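Local coordinates for biofilm-associated surface protein (Staphylococcus aureus, PDB 7C7U) that probably serves as a cell wall-anchored adhesin in biofilm formation, binds several calcium ions and is implicated in functional amyloid assembly, at residues Tyr26-Thr31 / Ile177-Glu182; Gly67-Ile72 / Arg170-Asn175; Ser34-Pro39 / Ala212-Ala217. All blocks are in the same frame, centred on the assembly; numbering follows the deposited sequence.

Contact 1 (Tyr26-Thr31 / Ile177-Glu182); sequences YTDNYT and IVRTSE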
loop_
_atom_site.group_PDB
_atom_site.type_symbol
_atom_site.label_atom_id
_atom_site.label_comp_id
_atom_site.label_asym_id
_atom_site.label_seq_id
_atom_site.Cartn_x
_atom_site.Cartn_y
_atom_site.Cartn_z
ATOM N N TYR A 26 -0.802 6.471 -3.396
ATOM C CA TYR A 26 -1.715 7.300 -4.173
ATOM C C TYR A 26 -1.601 8.771 -3.777
ATOM O O TYR A 26 -1.338 9.106 -2.617
ATOM C CB TYR A 26 -3.172 6.852 -3.989
ATOM C CG TYR A 26 -3.563 5.584 -4.724
ATOM C CD1 TYR A 26 -3.546 5.522 -6.114
ATOM C CD2 TYR A 26 -3.977 4.455 -4.023
ATOM C CE1 TYR A 26 -3.918 4.357 -6.786
ATOM C CE2 TYR A 26 -4.342 3.290 -4.680
ATOM C CZ TYR A 26 -4.315 3.245 -6.060
ATOM O OH TYR A 26 -4.689 2.087 -6.709
ATOM N N THR A 27 -1.812 9.644 -4.763
ATOM C CA THR A 27 -1.998 11.073 -4.557
ATOM C C THR A 27 -3.235 11.508 -5.328
ATOM O O THR A 27 -3.670 10.830 -6.260
ATOM C CB THR A 27 -0.798 11.903 -5.030
ATOM O OG1 THR A 27 -1.007 13.278 -4.679
ATOM C CG2 THR A 27 -0.661 11.809 -6.548
ATOM N N ASP A 28 -3.820 12.630 -4.920
ATOM C CA ASP A 28 -5.010 13.152 -5.580
ATOM C C ASP A 28 -4.655 14.314 -6.497
ATOM O O ASP A 28 -3.859 15.189 -6.141
ATOM C CB ASP A 28 -6.067 13.592 -4.566
ATOM C CG ASP A 28 -6.513 12.458 -3.666
ATOM O OD1 ASP A 28 -5.874 12.248 -2.612
ATOM O OD2 ASP A 28 -7.496 11.768 -4.016
ATOM N N ASN A 29 -5.225 14.284 -7.700
ATOM C CA ASN A 29 -5.175 15.408 -8.627
ATOM C C ASN A 29 -6.376 15.214 -9.552
ATOM O O ASN A 29 -6.319 14.403 -10.484
ATOM C CB ASN A 29 -3.861 15.460 -9.394
ATOM C CG ASN A 29 -3.757 16.681 -10.309
ATOM O OD1 ASN A 29 -4.766 17.226 -10.755
ATOM N ND2 ASN A 29 -2.527 17.099 -10.602
ATOM N N TYR A 30 -7.448 15.962 -9.280
ATOM C CA TYR A 30 -8.729 15.765 -9.948
ATOM C C TYR A 30 -8.739 16.252 -11.387
ATOM O O TYR A 30 -9.765 16.101 -12.061
ATOM C CB TYR A 30 -9.836 16.445 -9.143
ATOM C CG TYR A 30 -9.827 16.033 -7.684
ATOM C CD1 TYR A 30 -9.412 16.920 -6.696
ATOM C CD2 TYR A 30 -10.206 14.747 -7.294
ATOM C CE1 TYR A 30 -9.388 16.549 -5.356
ATOM C CE2 TYR A 30 -10.184 14.365 -5.953
ATOM C CZ TYR A 30 -9.774 15.278 -4.991
ATOM O OH TYR A 30 -9.743 14.933 -3.659
ATOM N N THR A 31 -7.648 16.827 -11.886
ATOM C CA THR A 31 -7.639 17.268 -13.273
ATOM C C THR A 31 -7.388 16.121 -14.253
ATOM O O THR A 31 -7.620 16.289 -15.455
ATOM C CB THR A 31 -6.593 18.364 -13.471
ATOM O OG1 THR A 31 -5.286 17.795 -13.361
ATOM C CG2 THR A 31 -6.752 19.445 -12.406
ATOM N N ILE A 177 0.676 7.396 -7.574
ATOM C CA ILE A 177 -0.332 7.235 -8.619
ATOM C C ILE A 177 -1.440 8.254 -8.398
ATOM O O ILE A 177 -2.014 8.337 -7.304
ATOM C CB ILE A 177 -0.904 5.806 -8.625
ATOM C CG1 ILE A 177 0.205 4.779 -8.857
ATOM C CG2 ILE A 177 -2.004 5.669 -9.682
ATOM C CD1 ILE A 177 -0.218 3.364 -8.528
ATOM N N VAL A 178 -1.736 9.027 -9.438
ATOM C CA VAL A 178 -2.886 9.924 -9.467
ATOM C C VAL A 178 -4.147 9.066 -9.438
ATOM O O VAL A 178 -4.459 8.378 -10.413
ATOM C CB VAL A 178 -2.858 10.829 -10.702
ATOM C CG1 VAL A 178 -4.029 11.815 -10.674
ATOM C CG2 VAL A 178 -1.508 11.543 -10.802
ATOM N N ARG A 179 -4.889 9.134 -8.328
ATOM C CA ARG A 179 -5.936 8.152 -8.055
ATOM C C ARG A 179 -6.949 8.065 -9.192
ATOM O O ARG A 179 -7.314 6.965 -9.628
ATOM C CB ARG A 179 -6.622 8.503 -6.735
ATOM C CG ARG A 179 -7.795 7.619 -6.339
ATOM C CD ARG A 179 -8.361 8.068 -4.987
ATOM N NE ARG A 179 -7.367 8.806 -4.208
ATOM C CZ ARG A 179 -6.672 8.297 -3.194
ATOM N NH1 ARG A 179 -6.865 7.040 -2.813
ATOM N NH2 ARG A 179 -5.782 9.048 -2.553
ATOM N N THR A 180 -7.386 9.206 -9.716
ATOM C CA THR A 180 -8.455 9.196 -10.707
ATOM C C THR A 180 -7.985 8.770 -12.091
ATOM O O THR A 180 -8.824 8.555 -12.969
ATOM C CB THR A 180 -9.103 10.581 -10.792
ATOM O OG1 THR A 180 -8.083 11.571 -10.955
ATOM C CG2 THR A 180 -9.866 10.878 -9.516
ATOM N N SER A 181 -6.682 8.624 -12.307
ATOM C CA SER A 181 -6.166 8.255 -13.618
ATOM C C SER A 181 -6.093 6.748 -13.835
ATOM O O SER A 181 -5.907 6.313 -14.978
ATOM C CB SER A 181 -4.770 8.841 -13.817
ATOM O OG SER A 181 -3.820 8.117 -13.065
ATOM N N GLU A 182 -6.253 5.961 -12.777
ATOM C CA GLU A 182 -5.861 4.561 -12.786
ATOM C C GLU A 182 -6.864 3.694 -13.537
ATOM O O GLU A 182 -8.083 3.797 -13.354
ATOM C CB GLU A 182 -5.700 4.054 -11.354
ATOM C CG GLU A 182 -5.171 2.633 -11.271
ATOM C CD GLU A 182 -5.640 1.897 -10.029
ATOM O OE1 GLU A 182 -5.859 2.554 -8.982
ATOM O OE2 GLU A 182 -5.787 0.654 -10.106
HETATM O O HOH W 1 -6.586 11.980 -8.432
#
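Tyr26 and Thr27 make a short strand that joins the mixed sheet of the N-terminal region by running parallel to Ile177 and Val178. Thr27 N donates to Ile177 O at 2.9 Å, and Arg179 N returns a 2.9 Å bond to Thr27 O. This pairing puts Tyr26 beside Ile177 on one face of the sheet and Thr27 beside Val178 on the other. The tyrosine ring lies alongside the isoleucine, CD1 being 3.7 Å from Ile177 CB, and is long enough for its OH to give a 2.6 Å bond to Glu182 OE1 from above the carboxylate plane. Beyond the strand, Arg179 holds Asp28 side-on: NE meets OD2 at 3.0 Å and NH2 meets OD1 at 3.2 Å. A kink in the arginine chain, with chi3 near eclipsed at -23°, turns the guanidinium so that one face rests against Tyr26 CB. Where the backbones diverge, a water accepts from both Asn29 N and Thr180 N, while Asn29 OD1 takes both Thr31 N, which makes an Asx turn, and Thr31 OG1. The buried carboxylate of Glu182 thus has the phenol as a donor, with Gln166 as a weak second partner, which would ease the cost of burying a charge; Asp28 is exposed, so its ion pair with Arg179 would be partly screened by solvent.

Contact 2 (Gly67-Ile72 / Arg170-Asn175); sequences GNRYKI and RDSREN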
loop_
_atom_site.group_PDB
_atom_site.type_symbol
_atom_site.label_atom_id
_atom_site.label_comp_id
_atom_site.label_asym_id
_atom_site.label_seq_id
_atom_site.Cartn_x
_atom_site.Cartn_y
_atom_site.Cartn_z
ATOM N N GLY A 67 4.546 20.974 -18.547
ATOM C CA GLY A 67 5.681 20.415 -17.846
ATOM C C GLY A 67 5.767 18.908 -18.009
ATOM O O GLY A 67 4.886 18.253 -18.566
ATOM N N ASN A 68 6.857 18.348 -17.491
ATOM C CA ASN A 68 7.075 16.909 -17.514
ATOM C C ASN A 68 6.856 16.268 -16.149
ATOM O O ASN A 68 7.350 15.163 -15.904
ATOM C CB ASN A 68 8.474 16.585 -18.047
ATOM C CG ASN A 68 9.580 17.106 -17.149
ATOM O OD1 ASN A 68 9.515 18.234 -16.655
ATOM N ND2 ASN A 68 10.602 16.284 -16.928
ATOM N N ARG A 69 6.133 16.942 -15.250
ATOM C CA ARG A 69 5.911 16.377 -13.924
ATOM C C ARG A 69 5.115 15.080 -13.998
ATOM O O ARG A 69 5.452 14.097 -13.327
ATOM C CB ARG A 69 5.184 17.373 -13.025
ATOM C CG ARG A 69 4.959 16.841 -11.616
ATOM C CD ARG A 69 4.102 17.772 -10.782
ATOM N NE ARG A 69 3.795 17.189 -9.481
ATOM C CZ ARG A 69 3.230 17.854 -8.478
ATOM N NH1 ARG A 69 2.910 19.134 -8.628
ATOM N NH2 ARG A 69 2.989 17.242 -7.326
ATOM N N TYR A 70 4.071 15.044 -14.824
ATOM C CA TYR A 70 3.150 13.917 -14.840
ATOM C C TYR A 70 3.453 13.012 -16.025
ATOM O O TYR A 70 3.571 13.478 -17.164
ATOM C CB TYR A 70 1.704 14.406 -14.869
ATOM C CG TYR A 70 1.308 15.085 -13.583
ATOM C CD1 TYR A 70 1.206 14.362 -12.411
ATOM C CD2 TYR A 70 1.062 16.453 -13.537
ATOM C CE1 TYR A 70 0.857 14.969 -11.228
ATOM C CE2 TYR A 70 0.709 17.079 -12.343
ATOM C CZ TYR A 70 0.607 16.327 -11.197
ATOM O OH TYR A 70 0.264 16.914 -10.001
ATOM N N LYS A 71 3.558 11.716 -15.750
ATOM C CA LYS A 71 3.984 10.719 -16.717
ATOM C C LYS A 71 2.875 9.703 -16.951
ATOM O O LYS A 71 1.994 9.511 -16.115
ATOM C CB LYS A 71 5.235 9.981 -16.225
ATOM C CG LYS A 71 6.329 10.883 -15.658
ATOM C CD LYS A 71 7.333 11.207 -16.748
ATOM C CE LYS A 71 8.347 12.238 -16.293
ATOM N NZ LYS A 71 9.037 12.852 -17.468
ATOM N N ILE A 72 2.935 9.043 -18.101
ATOM C CA ILE A 72 2.057 7.919 -18.401
ATOM C C ILE A 72 2.835 6.641 -18.113
ATOM O O ILE A 72 3.943 6.451 -18.625
ATOM C CB ILE A 72 1.571 7.972 -19.855
ATOM C CG1 ILE A 72 0.672 9.192 -20.060
ATOM C CG2 ILE A 72 0.846 6.694 -20.237
ATOM C CD1 ILE A 72 0.347 9.410 -21.523
ATOM N N ARG A 170 1.568 8.912 -13.308
ATOM C CA ARG A 170 2.418 8.981 -12.128
ATOM C C ARG A 170 2.861 10.418 -11.901
ATOM O O ARG A 170 3.343 11.077 -12.827
ATOM C CB ARG A 170 3.648 8.084 -12.267
ATOM C CG ARG A 170 4.441 7.898 -10.936
ATOM C CD ARG A 170 5.615 6.934 -11.106
ATOM N NE ARG A 170 6.595 7.411 -12.088
ATOM C CZ ARG A 170 7.670 8.143 -11.800
ATOM N NH1 ARG A 170 8.491 8.515 -12.772
ATOM N NH2 ARG A 170 7.950 8.475 -10.540
ATOM N N ASP A 171 2.689 10.894 -10.671
ATOM C CA ASP A 171 3.281 12.148 -10.201
ATOM C C ASP A 171 4.753 11.872 -9.953
ATOM O O ASP A 171 5.117 11.223 -8.969
ATOM C CB ASP A 171 2.563 12.623 -8.939
ATOM C CG ASP A 171 3.102 13.958 -8.383
ATOM O OD1 ASP A 171 4.239 14.370 -8.711
ATOM O OD2 ASP A 171 2.363 14.586 -7.592
ATOM N N SER A 172 5.618 12.341 -10.855
ATOM C CA SER A 172 7.036 12.022 -10.723
ATOM C C SER A 172 7.697 12.792 -9.588
ATOM O O SER A 172 8.779 12.399 -9.141
ATOM C CB SER A 172 7.781 12.289 -12.026
ATOM O OG SER A 172 7.855 13.674 -12.274
ATOM N N ARG A 173 7.080 13.881 -9.119
ATOM C CA ARG A 173 7.621 14.568 -7.952
ATOM C C ARG A 173 7.385 13.753 -6.686
ATOM O O ARG A 173 8.264 13.676 -5.820
ATOM C CB ARG A 173 7.009 15.965 -7.825
ATOM C CG ARG A 173 7.554 16.769 -6.638
ATOM C CD ARG A 173 6.896 18.135 -6.523
ATOM N NE ARG A 173 6.984 18.903 -7.763
ATOM C CZ ARG A 173 6.439 20.106 -7.933
ATOM N NH1 ARG A 173 5.771 20.674 -6.938
ATOM N NH2 ARG A 173 6.556 20.737 -9.097
ATOM N N GLU A 174 6.224 13.104 -6.574
ATOM C CA GLU A 174 5.879 12.356 -5.373
ATOM C C GLU A 174 6.048 10.847 -5.520
ATOM O O GLU A 174 5.972 10.135 -4.509
ATOM C CB GLU A 174 4.432 12.656 -4.957
ATOM C CG GLU A 174 4.066 14.127 -4.909
ATOM C CD GLU A 174 2.653 14.349 -4.389
ATOM O OE1 GLU A 174 1.947 13.346 -4.153
ATOM O OE2 GLU A 174 2.246 15.519 -4.211
ATOM N N ASN A 175 6.309 10.348 -6.732
ATOM C CA ASN A 175 6.323 8.911 -7.019
ATOM C C ASN A 175 5.043 8.243 -6.516
ATOM O O ASN A 175 5.070 7.195 -5.868
ATOM C CB ASN A 175 7.565 8.236 -6.424
ATOM C CG ASN A 175 7.796 6.822 -6.966
ATOM O OD1 ASN A 175 7.480 6.524 -8.121
ATOM N ND2 ASN A 175 8.353 5.948 -6.127
#
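Arg170 and Lys71 exchange two backbone bonds, Arg170 N to Lys71 O at 2.9 Å and Lys71 N to Arg170 O at 3.0 Å, as the hydrogen-bonded pair of an antiparallel ladder. Their long side chains share one face but carry their charges to different partners, Arg170 NE to Glu115 and Lys71 NZ to Asn117. Asp171 follows on the other face, in the non-hydrogen-bonded pair with Tyr70, whose CE1 packs on its CB. With CG trans to its own amide (chi1 -179°), the aspartate presents its carboxylate to the extended Arg69, which takes it side-on with the planes 60° apart: NE meets OD1 at 3.0 Å from above the carboxylate plane, and NH2 reaches OD2 at 2.7 Å on the syn side. The same OD1 receives Glu174 N from the opposite face. Ser172, just past the ladder, gives both OG and N to Arg69 O, the hydroxyl at 2.7 Å; a small polar residue suits this double grip. Arg173 lays its guanidinium flat on that of Arg69, with centres 4.0 Å apart and planes at 10°, while Tyr70 OH, hydrogen-bonded with Asn29, sits over the centre of the other face. Two carboxylates probably offset this pairing of like charges, for Glu174 OE2 adds a long ion pair with Arg69 NH2 at 3.6 Å, and its OE1 bonds Thr27. This is the end of an antiparallel strand pair, where an aspartate-based Asx motif starts the turn out of strand 163-171 and a surface salt-bridge network binds that turn to the residue leading into strand 70-76.

Contact 3 (Ser34-Pro39 / Ala212-Ala217); sequences SMLFDP and ASSGSA
Leu36 drives its branched end into segment 212-217 of strand 210-220, between Ala212 and Ser214, and this is the tight part of the contact. Its CD2 lies 4.0 Å from Ala212 CB, and CG comes to 3.0 Å from Ser214 OG. That last approach is very short for carbon and oxygen; since chi1 (-96°) is also far from a staggered value, the exact leucine placement is somewhat doubtful. Small residues suit the receiving strand: the methyl of Ala212 and the hydroxymethyl of Ser214 both turn toward the leucine, and the serine OG finds its polar partner in Ser183. At the margin, Asp38 OD2 passes 3.9 Å from Ala212 CB, while its hydrogen bond goes to His58. Two waters bridge the looser parts. One molecule donates to both Phe37 O, at 3.1 Å, and Ser213 O, at 2.6 Å, linking the two backbones where they stand too far apart to pair. Another hydrogen-bonds Ser34 OG at 3.2 Å and makes a weak bond to Ser214 O. The strand axes pass 6.7 Å apart with their directions at 121°, so these strands cross without sharing a ladder: strand 36-39 belongs to the mixed sheet, pairing with strand 52-61, whereas strand 210-220 is an outermost strand of the five-stranded antiparallel sheet. No direct hydrogen bond joins the two segments. Between them, the direct contact is therefore mainly apolar and centred on Leu36, with Phe37 O and Ser213 O sharing a water that donates to both.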
loop_
_atom_site.group_PDB
_atom_site.type_symbol
_atom_site.label_atom_id
_atom_site.label_comp_id
_atom_site.label_asym_id
_atom_site.label_seq_id
_atom_site.Cartn_x
_atom_site.Cartn_y
_atom_site.Cartn_z
ATOM N N SER A 34 -9.625 9.195 -16.034
ATOM C CA SER A 34 -9.086 7.847 -16.152
ATOM C C SER A 34 -8.521 7.632 -17.550
ATOM O O SER A 34 -9.114 8.034 -18.553
ATOM C CB SER A 34 -10.164 6.805 -15.850
ATOM O OG SER A 34 -9.596 5.591 -15.382
ATOM N N MET A 35 -7.355 7.012 -17.607
ATOM C CA MET A 35 -6.764 6.615 -18.868
ATOM C C MET A 35 -7.279 5.234 -19.236
ATOM O O MET A 35 -7.648 4.452 -18.362
ATOM C CB MET A 35 -5.250 6.622 -18.742
ATOM C CG MET A 35 -4.728 8.005 -18.458
ATOM S SD MET A 35 -3.129 8.111 -19.210
ATOM C CE MET A 35 -3.529 7.367 -20.762
ATOM N N LEU A 36 -7.367 4.958 -20.538
ATOM C CA LEU A 36 -7.929 3.701 -21.029
ATOM C C LEU A 36 -6.946 3.053 -21.994
ATOM O O LEU A 36 -6.755 3.543 -23.108
ATOM C CB LEU A 36 -9.269 3.925 -21.727
ATOM C CG LEU A 36 -10.567 3.730 -20.943
ATOM C CD1 LEU A 36 -10.665 4.675 -19.752
ATOM C CD2 LEU A 36 -11.805 3.860 -21.868
ATOM N N PHE A 37 -6.358 1.939 -21.579
ATOM C CA PHE A 37 -5.476 1.135 -22.408
ATOM C C PHE A 37 -6.325 0.135 -23.183
ATOM O O PHE A 37 -7.078 -0.639 -22.588
ATOM C CB PHE A 37 -4.443 0.446 -21.508
ATOM C CG PHE A 37 -3.467 -0.420 -22.233
ATOM C CD1 PHE A 37 -2.500 0.128 -23.059
ATOM C CD2 PHE A 37 -3.499 -1.795 -22.056
ATOM C CE1 PHE A 37 -1.584 -0.688 -23.723
ATOM C CE2 PHE A 37 -2.595 -2.619 -22.688
ATOM C CZ PHE A 37 -1.633 -2.067 -23.535
ATOM N N ASP A 38 -6.227 0.169 -24.510
ATOM C CA ASP A 38 -7.136 -0.549 -25.407
ATOM C C ASP A 38 -6.311 -1.449 -26.326
ATOM O O ASP A 38 -6.069 -1.099 -27.495
ATOM C CB ASP A 38 -7.973 0.485 -26.178
ATOM C CG ASP A 38 -8.965 -0.121 -27.149
ATOM O OD1 ASP A 38 -9.169 -1.347 -27.167
ATOM O OD2 ASP A 38 -9.587 0.665 -27.899
ATOM N N PRO A 39 -5.871 -2.619 -25.851
ATOM C CA PRO A 39 -4.990 -3.455 -26.676
ATOM C C PRO A 39 -5.727 -4.410 -27.604
ATOM O O PRO A 39 -6.908 -4.719 -27.441
ATOM C CB PRO A 39 -4.176 -4.248 -25.638
ATOM C CG PRO A 39 -5.117 -4.406 -24.472
ATOM C CD PRO A 39 -5.961 -3.123 -24.463
ATOM N N ALA A 212 -14.473 2.974 -26.320
ATOM C CA ALA A 212 -13.601 2.039 -25.617
ATOM C C ALA A 212 -14.099 1.913 -24.196
ATOM O O ALA A 212 -14.877 2.747 -23.730
ATOM C CB ALA A 212 -12.152 2.518 -25.638
ATOM N N SER A 213 -13.643 0.862 -23.506
ATOM C CA SER A 213 -14.040 0.690 -22.119
ATOM C C SER A 213 -12.913 0.050 -21.335
ATOM O O SER A 213 -12.181 -0.800 -21.843
ATOM C CB SER A 213 -15.300 -0.171 -21.996
ATOM O OG SER A 213 -15.697 -0.331 -20.657
ATOM N N SER A 214 -12.804 0.445 -20.077
ATOM C CA SER A 214 -11.832 -0.183 -19.198
ATOM C C SER A 214 -12.351 -0.066 -17.779
ATOM O O SER A 214 -13.316 0.644 -17.510
ATOM C CB SER A 214 -10.464 0.474 -19.339
ATOM O OG SER A 214 -10.480 1.723 -18.652
ATOM N N GLY A 215 -11.719 -0.793 -16.857
ATOM C CA GLY A 215 -12.174 -0.816 -15.489
ATOM C C GLY A 215 -11.043 -0.489 -14.535
ATOM O O GLY A 215 -9.872 -0.446 -14.909
ATOM N N SER A 216 -11.428 -0.219 -13.298
ATOM C CA SER A 216 -10.470 -0.114 -12.211
ATOM C C SER A 216 -11.084 -0.779 -10.996
ATOM O O SER A 216 -12.300 -0.728 -10.811
ATOM C CB SER A 216 -10.105 1.347 -11.916
ATOM O OG SER A 216 -11.216 2.059 -11.395
ATOM N N ALA A 217 -10.251 -1.433 -10.190
ATOM C CA ALA A 217 -10.710 -2.121 -8.994
ATOM C C ALA A 217 -9.847 -1.632 -7.842
ATOM O O ALA A 217 -8.618 -1.646 -7.945
ATOM C CB ALA A 217 -10.610 -3.648 -9.140
HETATM O O HOH W 2 -11.291 2.855 -15.782
HETATM O O HOH W 3 -10.006 -1.215 -23.286
#

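How the contacts relate
Contacts 1 and 2 are neighbours, their centres about 11 Å apart, because strands 163-171 and 176-178 follow each other and pair in one sheet; Asn29 ND2 to Tyr70 OH, at 2.9 Å, probably bonds them directly. Contact 3 lies about 15 Å from contact 1, centre to centre, and a probable bond from Met35 N to Ser181 O, at 3.1 Å, ties them. Contacts 2 and 3, about 20 Å apart between centres, meet through Ile72 and Met35. Contacts 1 and 2 thus work within the mixed sheet, while contact 3 connects it to the next one. A calcium ion is bound by Asp77, Asn161, Lys162 and Asn164, at the ends of strands 70-76 and 163-171 away from contact 2.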